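Local coordinates for protein tryptophane-5-halogenase (Microbispora sp. ATCC PTA-5024, PDB 5UAO) that probably chlorinates a tryptophan of a lanthipeptide at its 5-position during NAI-107 biosynthesis, as a flavin-dependent halogenase that binds FAD, at residues 179-182 and 183-187; 367-370 and 371-375. All coordinates share one frame; numbering follows the deposited sequence.

Contact 1: residues 179-182 and 183-187; sequences ARLV and RYLTE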
loop_
_atom_site.group_PDB
_atom_site.type_symbol
_atom_site.label_atom_id
_atom_site.label_comp_id
_atom_site.label_asym_id
_atom_site.label_seq_id
_atom_site.Cartn_x
_atom_site.Cartn_y
_atom_site.Cartn_z
ATOM N N ALA A 179 9.056 8.055 33.708
ATOM C CA ALA A 179 10.292 8.059 34.472
ATOM C C ALA A 179 10.825 6.616 34.678
ATOM O O ALA A 179 12.010 6.399 34.423
ATOM C CB ALA A 179 10.157 8.847 35.777
ATOM N N ARG A 180 9.970 5.629 34.973
ATOM C CA ARG A 180 10.466 4.264 35.127
ATOM C C ARG A 180 10.940 3.733 33.823
ATOM O O ARG A 180 11.921 2.989 33.810
ATOM C CB ARG A 180 9.448 3.242 35.678
ATOM C CG ARG A 180 9.174 3.350 37.172
ATOM C CD ARG A 180 8.365 2.193 37.706
ATOM N NE ARG A 180 6.943 2.231 37.316
ATOM C CZ ARG A 180 5.965 2.887 37.974
ATOM N NH1 ARG A 180 6.219 3.629 39.040
ATOM N NH2 ARG A 180 4.714 2.817 37.561
ATOM N N LEU A 181 10.247 4.045 32.723
ATOM C CA LEU A 181 10.666 3.509 31.426
ATOM C C LEU A 181 12.021 3.973 31.014
ATOM O O LEU A 181 12.888 3.166 30.534
ATOM C CB LEU A 181 9.666 3.827 30.300
ATOM C CG LEU A 181 10.074 3.370 28.899
ATOM C CD1 LEU A 181 10.150 1.853 28.794
ATOM C CD2 LEU A 181 9.108 3.932 27.862
ATOM N N VAL A 182 12.193 5.289 31.081
ATOM C CA VAL A 182 13.484 5.870 30.778
ATOM C C VAL A 182 14.647 5.326 31.608
ATOM O O VAL A 182 15.727 5.124 31.061
ATOM C CB VAL A 182 13.467 7.422 30.735
ATOM C CG1 VAL A 182 14.874 7.920 30.419
ATOM C CG2 VAL A 182 12.577 7.881 29.589
ATOM N N ARG A 183 14.427 5.151 32.907
ATOM C CA ARG A 183 15.476 4.698 33.796
ATOM C C ARG A 183 15.864 3.265 33.356
ATOM O O ARG A 183 17.015 2.922 33.284
ATOM C CB ARG A 183 15.002 4.741 35.257
ATOM C CG ARG A 183 16.015 4.170 36.238
ATOM C CD ARG A 183 15.624 4.484 37.664
ATOM N NE ARG A 183 16.126 3.496 38.623
ATOM C CZ ARG A 183 17.342 3.503 39.178
ATOM N NH1 ARG A 183 18.239 4.450 38.876
ATOM N NH2 ARG A 183 17.663 2.545 40.049
ATOM N N TYR A 184 14.864 2.452 33.067
ATOM C CA TYR A 184 15.114 1.100 32.634
ATOM C C TYR A 184 15.843 0.993 31.329
ATOM O O TYR A 184 16.814 0.255 31.199
ATOM C CB TYR A 184 13.809 0.351 32.482
ATOM C CG TYR A 184 14.039 -1.062 32.038
ATOM C CD1 TYR A 184 14.743 -1.967 32.860
ATOM C CD2 TYR A 184 13.484 -1.541 30.888
ATOM C CE1 TYR A 184 14.949 -3.302 32.473
ATOM C CE2 TYR A 184 13.665 -2.875 30.509
ATOM C CZ TYR A 184 14.378 -3.760 31.319
ATOM O OH TYR A 184 14.547 -5.098 30.948
ATOM N N LEU A 185 15.386 1.736 30.332
ATOM C CA LEU A 185 16.098 1.790 29.085
ATOM C C LEU A 185 17.533 2.308 29.256
ATOM O O LEU A 185 18.462 1.843 28.604
ATOM C CB LEU A 185 15.356 2.671 28.072
ATOM C CG LEU A 185 13.948 2.255 27.648
ATOM C CD1 LEU A 185 13.334 3.319 26.740
ATOM C CD2 LEU A 185 13.949 0.874 27.033
ATOM N N THR A 186 17.711 3.239 30.166
ATOM C CA THR A 186 19.048 3.790 30.391
ATOM C C THR A 186 19.981 2.731 30.979
ATOM O O THR A 186 21.159 2.585 30.595
ATOM C CB THR A 186 18.954 4.998 31.326
ATOM O OG1 THR A 186 18.168 6.029 30.695
ATOM C CG2 THR A 186 20.379 5.549 31.693
ATOM N N GLU A 187 19.419 1.951 31.871
ATOM C CA GLU A 187 20.155 0.844 32.490
ATOM C C GLU A 187 20.488 -0.223 31.476
ATOM O O GLU A 187 21.605 -0.742 31.480
ATOM C CB GLU A 187 19.334 0.230 33.667
ATOM C CG GLU A 187 19.862 -1.112 34.213
ATOM C CD GLU A 187 18.761 -2.130 34.565
ATOM O OE1 GLU A 187 18.177 -2.051 35.681
ATOM O OE2 GLU A 187 18.505 -3.043 33.731
#
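L181 and L185 sit one turn apart on the same face of helix 178-191, an alpha-helix of the FAD-binding tryptophan-halogenase fold, and their branches meet obliquely. CG of L181 lies 3.9 Å from CD1 of L185, while CD1 of L181 leans against CG of L185 at 4.0 Å. The two chains leave the backbone differently: in L181, CG anti to the backbone N (chi1 177°) brings the CD1 branch back toward L185, whereas L185 tucks CG beside its backbone N. That CG comes within 3.2 Å of L181 O, the same oxygen that takes the nearly straight N-H bond of L185 (175° at the hydrogen). Beyond this pair, L185 packs on L43 and L46 of helix 39-51, and L181 reaches F93 of helix 90-97, so the pair faces two neighbouring helices.

Y184 turns its ring away from the 179-182 turn to meet H96, and its OH is hydrogen-bonded to E92. R180 likewise extends outward: its NE bonds to the carbonyl of V97, at the end of helix 90-97, and its NH2 forms a salt bridge with E291, joining the helix start to both. The backbone bonds of the helix run through the same turn, R183 N reaching A179 O at 3.1 Å and Y184 N reaching R180 O.

V182 and T186 form the neighbouring ridge, and T186 also touches Y42. V182 CG1 passes T186 OG1 at 3.8 Å. With OG1 of T186 beside its own backbone N (chi1 -63°), the hydroxyl folds back along the helix and donates to the carbonyl of V182. That oxygen is gripped twice, from opposite faces of its plane: by T186 N at 2.9 Å and by T186 OG1 at 2.6 Å.

Contact 2: residues 367-370 and 371-375; sequences QILV and SLLPS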
loop_
_atom_site.group_PDB
_atom_site.type_symbol
_atom_site.label_atom_id
_atom_site.label_comp_id
_atom_site.label_asym_id
_atom_site.label_seq_id
_atom_site.Cartn_x
_atom_site.Cartn_y
_atom_site.Cartn_z
ATOM N N GLN A 367 13.327 1.335 12.870
ATOM C CA GLN A 367 13.476 0.157 11.977
ATOM C C GLN A 367 13.989 0.553 10.656
ATOM O O GLN A 367 14.755 -0.155 10.028
ATOM C CB GLN A 367 12.162 -0.642 11.820
ATOM C CG GLN A 367 11.882 -1.427 13.017
ATOM C CD GLN A 367 10.622 -2.216 12.852
ATOM O OE1 GLN A 367 9.531 -1.821 13.329
ATOM N NE2 GLN A 367 10.740 -3.289 12.117
ATOM N N ILE A 368 13.537 1.698 10.175
ATOM C CA ILE A 368 14.045 2.263 8.932
ATOM C C ILE A 368 15.556 2.509 8.999
ATOM O O ILE A 368 16.328 2.049 8.126
ATOM C CB ILE A 368 13.278 3.562 8.580
ATOM C CG1 ILE A 368 11.831 3.224 8.179
ATOM C CG2 ILE A 368 13.923 4.363 7.465
ATOM C CD1 ILE A 368 11.000 4.457 7.957
ATOM N N LEU A 369 15.981 3.193 10.037
ATOM C CA LEU A 369 17.399 3.498 10.207
ATOM C C LEU A 369 18.213 2.230 10.317
ATOM O O LEU A 369 19.262 2.066 9.677
ATOM C CB LEU A 369 17.587 4.314 11.476
ATOM C CG LEU A 369 19.078 4.554 11.912
ATOM C CD1 LEU A 369 19.782 5.410 10.871
ATOM C CD2 LEU A 369 19.125 5.184 13.277
ATOM N N VAL A 370 17.740 1.305 11.127
ATOM C CA VAL A 370 18.544 0.109 11.437
ATOM C C VAL A 370 18.696 -0.808 10.240
ATOM O O VAL A 370 19.803 -1.383 10.001
ATOM C CB VAL A 370 18.042 -0.620 12.662
ATOM C CG1 VAL A 370 18.825 -1.920 12.920
ATOM C CG2 VAL A 370 18.231 0.310 13.857
ATOM N N SER A 371 17.627 -0.904 9.461
ATOM C CA SER A 371 17.668 -1.633 8.214
ATOM C C SER A 371 18.471 -0.994 7.122
ATOM O O SER A 371 18.988 -1.700 6.294
ATOM C CB SER A 371 16.248 -1.684 7.623
ATOM O OG SER A 371 15.424 -2.422 8.457
ATOM N N LEU A 372 18.398 0.336 6.993
ATOM C CA LEU A 372 18.925 1.013 5.843
ATOM C C LEU A 372 20.294 1.706 6.018
ATOM O O LEU A 372 20.872 2.164 5.034
ATOM C CB LEU A 372 17.909 2.023 5.302
ATOM C CG LEU A 372 16.578 1.497 4.797
ATOM C CD1 LEU A 372 15.807 2.645 4.139
ATOM C CD2 LEU A 372 16.736 0.353 3.835
ATOM N N LEU A 373 20.802 1.777 7.240
ATOM C CA LEU A 373 22.078 2.462 7.528
ATOM C C LEU A 373 23.166 1.826 6.663
ATOM O O LEU A 373 23.308 0.621 6.669
ATOM C CB LEU A 373 22.406 2.357 8.986
ATOM C CG LEU A 373 23.762 2.993 9.434
ATOM C CD1 LEU A 373 23.677 4.504 9.401
ATOM C CD2 LEU A 373 24.144 2.525 10.821
ATOM N N PRO A 374 23.883 2.624 5.857
ATOM C CA PRO A 374 24.933 1.978 5.070
ATOM C C PRO A 374 26.071 1.431 5.917
ATOM O O PRO A 374 26.287 1.875 7.019
ATOM C CB PRO A 374 25.437 3.092 4.154
ATOM C CG PRO A 374 24.316 4.102 4.111
ATOM C CD PRO A 374 23.697 4.042 5.471
ATOM N N SER A 375 26.777 0.464 5.375
ATOM C CA SER A 375 27.985 -0.091 5.973
ATOM C C SER A 375 29.168 0.833 5.811
ATOM O O SER A 375 30.130 0.699 6.547
ATOM C CB SER A 375 28.408 -1.356 5.250
ATOM O OG SER A 375 27.341 -2.252 5.182
#
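S371 folds its hydroxyl back onto the preceding turn of helix 358-372, where OG donates to the carbonyl O of Q367 at 2.8 Å. The same oxygen receives the backbone N-H of S371 at 3.0 Å, and the two donors arrive from opposite faces of the carbonyl plane. This grip depends on OG lying beside the backbone N of S371 (chi1 -65°), a setting that turns the hydroxyl toward the start of the helix. Losing the hydroxyl to an alanine here would probably leave Q367 O with the backbone N-H alone, at a point where the helix packs against the other subunit.

Two apolar pairs run alongside, further round the helix. I368 and L372 meet obliquely, CG2 of I368 lying 4.2 Å from CD1 of L372; CG of L372, set beside its own N, also rests 3.4 Å from I368 O. L369 and L373 touch through their CD1 methyls at 4.3 Å. L373 N still bonds to L369 O, at 2.9 Å but bent to 135° at the hydrogen, while L372 N donates to I368 O and adds a weak bond to L369 O.

Outward, L369 and L373 pack on F227 of strand 227-230, and V370 on A47 and K51 of helix 39-51. OE1 of Q367 is held by the hydroxyl of Y77, and R52 NH2 takes up the carbonyl of V370. On another face, I368 meets F447, S371 meets T448 and L372 meets L434, all three of the second subunit. The closing turn, packed against both strand and subunit, is the C-terminal end of an alpha-helix: L373 leaves helical angles, P374 follows, and the chain runs out into a loop.

Overall arrangement
Contact 1, within helix 178-191, and contact 2, at the end of helix 358-372, do not touch: their centres lie 25 Å apart and their nearest atoms about 14 Å. Helix 39-51 links them, since residues of both pack on it: V182 against T39, L369 against T44. Contact 1 is nearer the cofactor, the side chain of V182 coming within about 7 Å of FAD, whereas that of L369 in contact 2 is about 13 Å away. T39 itself lies within a glycine-rich turn that fits a Rossmann-type FAD-binding motif. Contact 2, but not contact 1, touches the second subunit.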